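Long-range contact in thymidylate synthase ThyX (PDB 4P5A), which is a FAD-dependent UMP/dUMP methylase that probably methylates the uracil base with methylenetetrahydrofolate as methyl donor, working as a homotetramer: residues D23-R31 against S48-L56. Sequence-based numbering, arbitrary orientation.
Sequences DLAVVKAAR and STRGLIRYL
Asp-23 meets Ile-53 where two short helices pack across each other, and the pair illustrates how an apolar interface can be closed at its border by a single water. Asp-23 CB rests on Ile-53 CD1 at 3.9 Å, while the carboxylate is held by hydrogen bonds from Val-226 N and Thr-227 OG1. One turn on, Val-26 CG1 lies against Leu-56 CD1 at 3.9 Å, the two side chains passing head to tail. Val-27 lies in the middle and divides its methyls. CG1 of Val-27, anti to the backbone N (chi1 169°), packs on Leu-52 CD1 at 4.0 Å; Val-27 CG2, beside the backbone N, meets Thr-49 CG2 at 3.7 Å. Leu-52 CD1 also comes up against the helix backbone itself, 3.7 Å from Val-27 CA. The same leucine methyl reaches Ala-30 CB at 3.9 Å, and Leu-56 CD1 closes on that small side chain as well, so that both leucines approach the helix closely there. Arg-31 ends the row. Its chain, extended from CG to NE, brings the guanidinium over Leu-52, whose CD1 sits 4.0 Å above the centre of one face. The edge is used differently: Arg-31 NH2 donates to a water O in the guanidinium plane at 3.0 Å, and Ser-48 OG and Thr-49 OG1 also bond to that water, which thus joins the two helices through three side chains. The axes of helices 23-30 and 48-56 cross at 69°. Helix 225-233 packs on Ile-53 and receives Asp-23, Phe-65 touches Val-26, and Leu-56 abuts the FAD-binding His-61, placing the pair beside the cofactor site; helix 23-30, which follows strand 13-20, also meets Tyr-178 of a second subunit through Lys-28 and Ala-29.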
ATOM      1  N   ASP B  23      22.370  -3.715  -8.408  1.00  9.43           N
ATOM      2  CA  ASP B  23      21.737  -4.076  -9.627  1.00  9.81           C
ATOM      3  C   ASP B  23      21.540  -5.547  -9.797  1.00 10.50           C
ATOM      4  O   ASP B  23      20.567  -5.995 -10.361  1.00 10.43           O
ATOM      5  CB  ASP B  23      22.635  -3.562 -10.797  1.00 12.69           C
ATOM      6  CG  ASP B  23      22.737  -1.967 -10.855  1.00 10.63           C
ATOM      7  OD1 ASP B  23      23.871  -1.419 -10.977  1.00 10.16           O
ATOM      8  OD2 ASP B  23      21.676  -1.251 -10.756  1.00 10.65           O
ATOM      9  N   LEU B  24      22.484  -6.331  -9.267  1.00 10.92           N
ATOM     10  CA  LEU B  24      22.329  -7.774  -9.323  1.00 14.15           C
ATOM     11  C   LEU B  24      21.050  -8.256  -8.640  1.00 14.05           C
ATOM     12  O   LEU B  24      20.442  -9.215  -9.111  1.00 15.26           O
ATOM     13  CB  LEU B  24      23.536  -8.402  -8.654  1.00 16.02           C
ATOM     14  CG  LEU B  24      23.306  -9.898  -8.455  1.00 21.54           C
ATOM     15  CD1 LEU B  24      23.489 -10.750  -9.762  1.00 19.98           C
ATOM     16  CD2 LEU B  24      24.133 -10.428  -7.234  1.00 25.99           C
ATOM     17  N   ALA B  25      20.635  -7.574  -7.585  1.00 14.50           N
ATOM     18  CA  ALA B  25      19.391  -8.008  -6.887  1.00 16.18           C
ATOM     19  C   ALA B  25      18.172  -7.891  -7.813  1.00 15.41           C
ATOM     20  O   ALA B  25      17.191  -8.652  -7.686  1.00 14.84           O
ATOM     21  CB  ALA B  25      19.200  -7.105  -5.563  1.00 15.77           C
ATOM     22  N   VAL B  26      18.207  -6.916  -8.722  1.00  9.88           N
ATOM     23  CA  VAL B  26      17.089  -6.778  -9.681  1.00 10.47           C
ATOM     24  C   VAL B  26      17.067  -7.882 -10.688  1.00 11.21           C
ATOM     25  O   VAL B  26      16.022  -8.388 -11.014  1.00 11.89           O
ATOM     26  CB  VAL B  26      17.254  -5.469 -10.454  1.00  9.19           C
ATOM     27  CG1 VAL B  26      16.020  -5.194 -11.475  1.00 10.36           C
ATOM     28  CG2 VAL B  26      17.372  -4.340  -9.494  1.00  9.53           C
ATOM     29  N   VAL B  27      18.266  -8.183 -11.280  1.00 12.21           N
ATOM     30  CA  VAL B  27      18.419  -9.195 -12.294  1.00 13.45           C
ATOM     31  C   VAL B  27      17.974 -10.561 -11.720  1.00 12.66           C
ATOM     32  O   VAL B  27      17.260 -11.311 -12.407  1.00 12.90           O
ATOM     33  CB  VAL B  27      19.953  -9.290 -12.668  1.00 15.07           C
ATOM     34  CG1 VAL B  27      20.192 -10.557 -13.564  1.00 22.44           C
ATOM     35  CG2 VAL B  27      20.384  -7.919 -13.369  1.00 19.34           C
ATOM     36  N   LYS B  28      18.403 -10.814 -10.490  1.00 12.01           N
ATOM     37  CA  LYS B  28      18.056 -12.163  -9.852  1.00 15.29           C
ATOM     38  C   LYS B  28      16.551 -12.261  -9.706  1.00 14.51           C
ATOM     39  O   LYS B  28      16.003 -13.326  -9.971  1.00 14.47           O
ATOM     40  CB  LYS B  28      18.730 -12.329  -8.505  1.00 15.83           C
ATOM     41  CG  LYS B  28      20.271 -12.626  -8.652  1.00 17.52           C
ATOM     42  CD  LYS B  28      20.924 -12.669  -7.275  1.00 28.33           C
ATOM     43  CE  LYS B  28      21.281 -14.103  -6.805  1.00 36.78           C
ATOM     44  NZ  LYS B  28      21.627 -14.204  -5.305  1.00 39.27           N
ATOM     45  N   ALA B  29      15.910 -11.191  -9.201  1.00 12.74           N
ATOM     46  CA  ALA B  29      14.425 -11.200  -8.985  1.00 13.57           C
ATOM     47  C   ALA B  29      13.738 -11.333 -10.306  1.00 13.16           C
ATOM     48  O   ALA B  29      12.854 -12.157 -10.503  1.00 15.40           O
ATOM     49  CB  ALA B  29      13.980  -9.922  -8.306  1.00 14.39           C
ATOM     50  N   ALA B  30      14.227 -10.617 -11.338  1.00 14.46           N
ATOM     51  CA  ALA B  30      13.602 -10.689 -12.641  1.00 14.89           C
ATOM     52  C   ALA B  30      13.705 -12.064 -13.348  1.00 18.87           C
ATOM     53  O   ALA B  30      12.729 -12.480 -14.044  1.00 20.93           O
ATOM     54  CB  ALA B  30      14.200  -9.636 -13.629  1.00 14.19           C
ATOM     55  N   ARG B  31      14.852 -12.699 -13.207  1.00 17.44           N
ATOM     56  CA  ARG B  31      15.112 -13.964 -13.947  1.00 20.66           C
ATOM     57  C   ARG B  31      14.705 -15.211 -13.173  1.00 20.98           C
ATOM     58  O   ARG B  31      14.989 -16.324 -13.627  1.00 22.61           O
ATOM     59  CB  ARG B  31      16.601 -14.100 -14.240  1.00 20.18           C
ATOM     60  CG  ARG B  31      17.034 -13.101 -15.273  1.00 30.28           C
ATOM     61  CD  ARG B  31      18.325 -13.594 -16.060  1.00 41.55           C
ATOM     62  NE  ARG B  31      18.623 -12.701 -17.200  1.00 50.30           N
ATOM     63  CZ  ARG B  31      19.717 -11.915 -17.296  1.00 53.40           C
ATOM     64  NH1 ARG B  31      19.894 -11.113 -18.352  1.00 55.26           N
ATOM     65  NH2 ARG B  31      20.642 -11.931 -16.338  1.00 55.24           N
ATOM     66  N   SER B  48      24.645  -8.174 -20.169  1.00 22.33           N
ATOM     67  CA  SER B  48      23.300  -8.720 -19.992  1.00 22.25           C
ATOM     68  C   SER B  48      22.641  -7.958 -18.820  1.00 20.27           C
ATOM     69  O   SER B  48      21.432  -7.793 -18.880  1.00 18.89           O
ATOM     70  CB  SER B  48      23.316 -10.199 -19.545  1.00 24.65           C
ATOM     71  OG  SER B  48      24.111 -10.415 -18.344  1.00 29.06           O
ATOM     72  N   THR B  49      23.408  -7.536 -17.799  1.00 17.36           N
ATOM     73  CA  THR B  49      22.732  -6.776 -16.686  1.00 17.21           C
ATOM     74  C   THR B  49      22.160  -5.438 -17.173  1.00 14.74           C
ATOM     75  O   THR B  49      20.991  -5.147 -16.893  1.00 13.73           O
ATOM     76  CB  THR B  49      23.604  -6.595 -15.472  1.00 18.61           C
ATOM     77  OG1 THR B  49      23.794  -7.875 -14.840  1.00 21.97           O
ATOM     78  CG2 THR B  49      22.998  -5.553 -14.429  1.00 18.62           C
ATOM     79  N   ARG B  50      22.969  -4.629 -17.869  1.00 12.86           N
ATOM     80  CA  ARG B  50      22.421  -3.369 -18.429  1.00 13.14           C
ATOM     81  C   ARG B  50      21.308  -3.655 -19.420  1.00 13.26           C
ATOM     82  O   ARG B  50      20.272  -2.918 -19.464  1.00 12.14           O
ATOM     83  CB  ARG B  50      23.515  -2.581 -19.104  1.00 14.60           C
ATOM     84  CG  ARG B  50      23.062  -1.321 -19.655  1.00 14.00           C
ATOM     85  CD  ARG B  50      24.259  -0.610 -20.305  1.00 19.30           C
ATOM     86  NE  ARG B  50      23.896   0.682 -20.889  1.00 25.36           N
ATOM     87  CZ  ARG B  50      23.447   0.891 -22.152  1.00 28.43           C
ATOM     88  NH1 ARG B  50      23.229  -0.106 -23.029  1.00 30.73           N
ATOM     89  NH2 ARG B  50      23.175   2.119 -22.517  1.00 24.85           N
ATOM     90  N   GLY B  51      21.536  -4.640 -20.305  1.00 13.43           N
ATOM     91  CA  GLY B  51      20.429  -5.068 -21.211  1.00 15.21           C
ATOM     92  C   GLY B  51      19.088  -5.387 -20.535  1.00 12.93           C
ATOM     93  O   GLY B  51      18.040  -4.851 -20.943  1.00 12.56           O
ATOM     94  N   LEU B  52      19.136  -6.180 -19.471  1.00 10.87           N
ATOM     95  CA  LEU B  52      17.922  -6.590 -18.824  1.00 13.89           C
ATOM     96  C   LEU B  52      17.263  -5.376 -18.091  1.00 11.00           C
ATOM     97  O   LEU B  52      16.033  -5.162 -18.164  1.00 12.53           O
ATOM     98  CB  LEU B  52      18.275  -7.657 -17.835  1.00 13.70           C
ATOM     99  CG  LEU B  52      17.057  -8.438 -17.219  1.00 18.79           C
ATOM    100  CD1 LEU B  52      17.337  -8.947 -15.855  1.00 24.29           C
ATOM    101  CD2 LEU B  52      15.657  -8.404 -17.790  1.00 20.76           C
ATOM    102  N   ILE B  53      18.091  -4.588 -17.450  1.00  9.51           N
ATOM    103  CA  ILE B  53      17.557  -3.474 -16.644  1.00 11.03           C
ATOM    104  C   ILE B  53      16.936  -2.473 -17.582  1.00 13.19           C
ATOM    105  O   ILE B  53      15.914  -1.921 -17.247  1.00 12.55           O
ATOM    106  CB  ILE B  53      18.641  -2.889 -15.757  1.00 10.96           C
ATOM    107  CG1 ILE B  53      18.790  -3.903 -14.547  1.00 13.37           C
ATOM    108  CG2 ILE B  53      18.359  -1.446 -15.251  1.00  9.98           C
ATOM    109  CD1 ILE B  53      19.961  -3.648 -13.600  1.00 15.11           C
ATOM    110  N   ARG B  54      17.565  -2.215 -18.720  1.00 12.12           N
ATOM    111  CA  ARG B  54      16.952  -1.253 -19.702  1.00 13.29           C
ATOM    112  C   ARG B  54      15.647  -1.768 -20.235  1.00 12.39           C
ATOM    113  O   ARG B  54      14.692  -0.983 -20.307  1.00 13.13           O
ATOM    114  CB  ARG B  54      17.941  -0.892 -20.791  1.00 10.73           C
ATOM    115  CG  ARG B  54      19.149  -0.054 -20.271  1.00 10.81           C
ATOM    116  CD  ARG B  54      20.198   0.138 -21.431  1.00 18.77           C
ATOM    117  NE  ARG B  54      19.644   0.668 -22.715  1.00 25.13           N
ATOM    118  CZ  ARG B  54      19.422   1.966 -22.997  1.00 29.16           C
ATOM    119  NH1 ARG B  54      18.997   2.323 -24.249  1.00 27.89           N
ATOM    120  NH2 ARG B  54      19.663   2.922 -22.076  1.00 25.32           N
ATOM    121  N   TYR B  55      15.545  -3.053 -20.483  1.00 11.99           N
ATOM    122  CA  TYR B  55      14.333  -3.680 -20.921  1.00 13.54           C
ATOM    123  C   TYR B  55      13.253  -3.538 -19.842  1.00 13.95           C
ATOM    124  O   TYR B  55      12.104  -3.113 -20.117  1.00 14.37           O
ATOM    125  CB  TYR B  55      14.555  -5.161 -21.243  1.00 14.41           C
ATOM    126  CG  TYR B  55      13.240  -5.910 -21.398  1.00 19.60           C
ATOM    127  CD1 TYR B  55      12.447  -5.789 -22.566  1.00 24.91           C
ATOM    128  CD2 TYR B  55      12.778  -6.716 -20.370  1.00 23.65           C
ATOM    129  CE1 TYR B  55      11.182  -6.497 -22.655  1.00 27.88           C
ATOM    130  CE2 TYR B  55      11.554  -7.404 -20.436  1.00 30.44           C
ATOM    131  CZ  TYR B  55      10.754  -7.292 -21.567  1.00 32.06           C
ATOM    132  OH  TYR B  55       9.543  -7.996 -21.561  1.00 35.18           O
ATOM    133  N   LEU B  56      13.609  -3.833 -18.590  1.00 11.99           N
ATOM    134  CA  LEU B  56      12.539  -3.681 -17.583  1.00 11.98           C
ATOM    135  C   LEU B  56      12.118  -2.254 -17.448  1.00 12.40           C
ATOM    136  O   LEU B  56      10.926  -2.005 -17.162  1.00 13.87           O
ATOM    137  CB  LEU B  56      13.041  -4.121 -16.163  1.00 11.79           C
ATOM    138  CG  LEU B  56      13.514  -5.583 -16.126  1.00 13.41           C
ATOM    139  CD1 LEU B  56      14.369  -5.855 -14.903  1.00 12.69           C
ATOM    140  CD2 LEU B  56      12.354  -6.592 -16.218  1.00 14.94           C
TER
HETATM  141  O   HOH W   1      23.132 -10.244 -16.018  1.00 29.88           O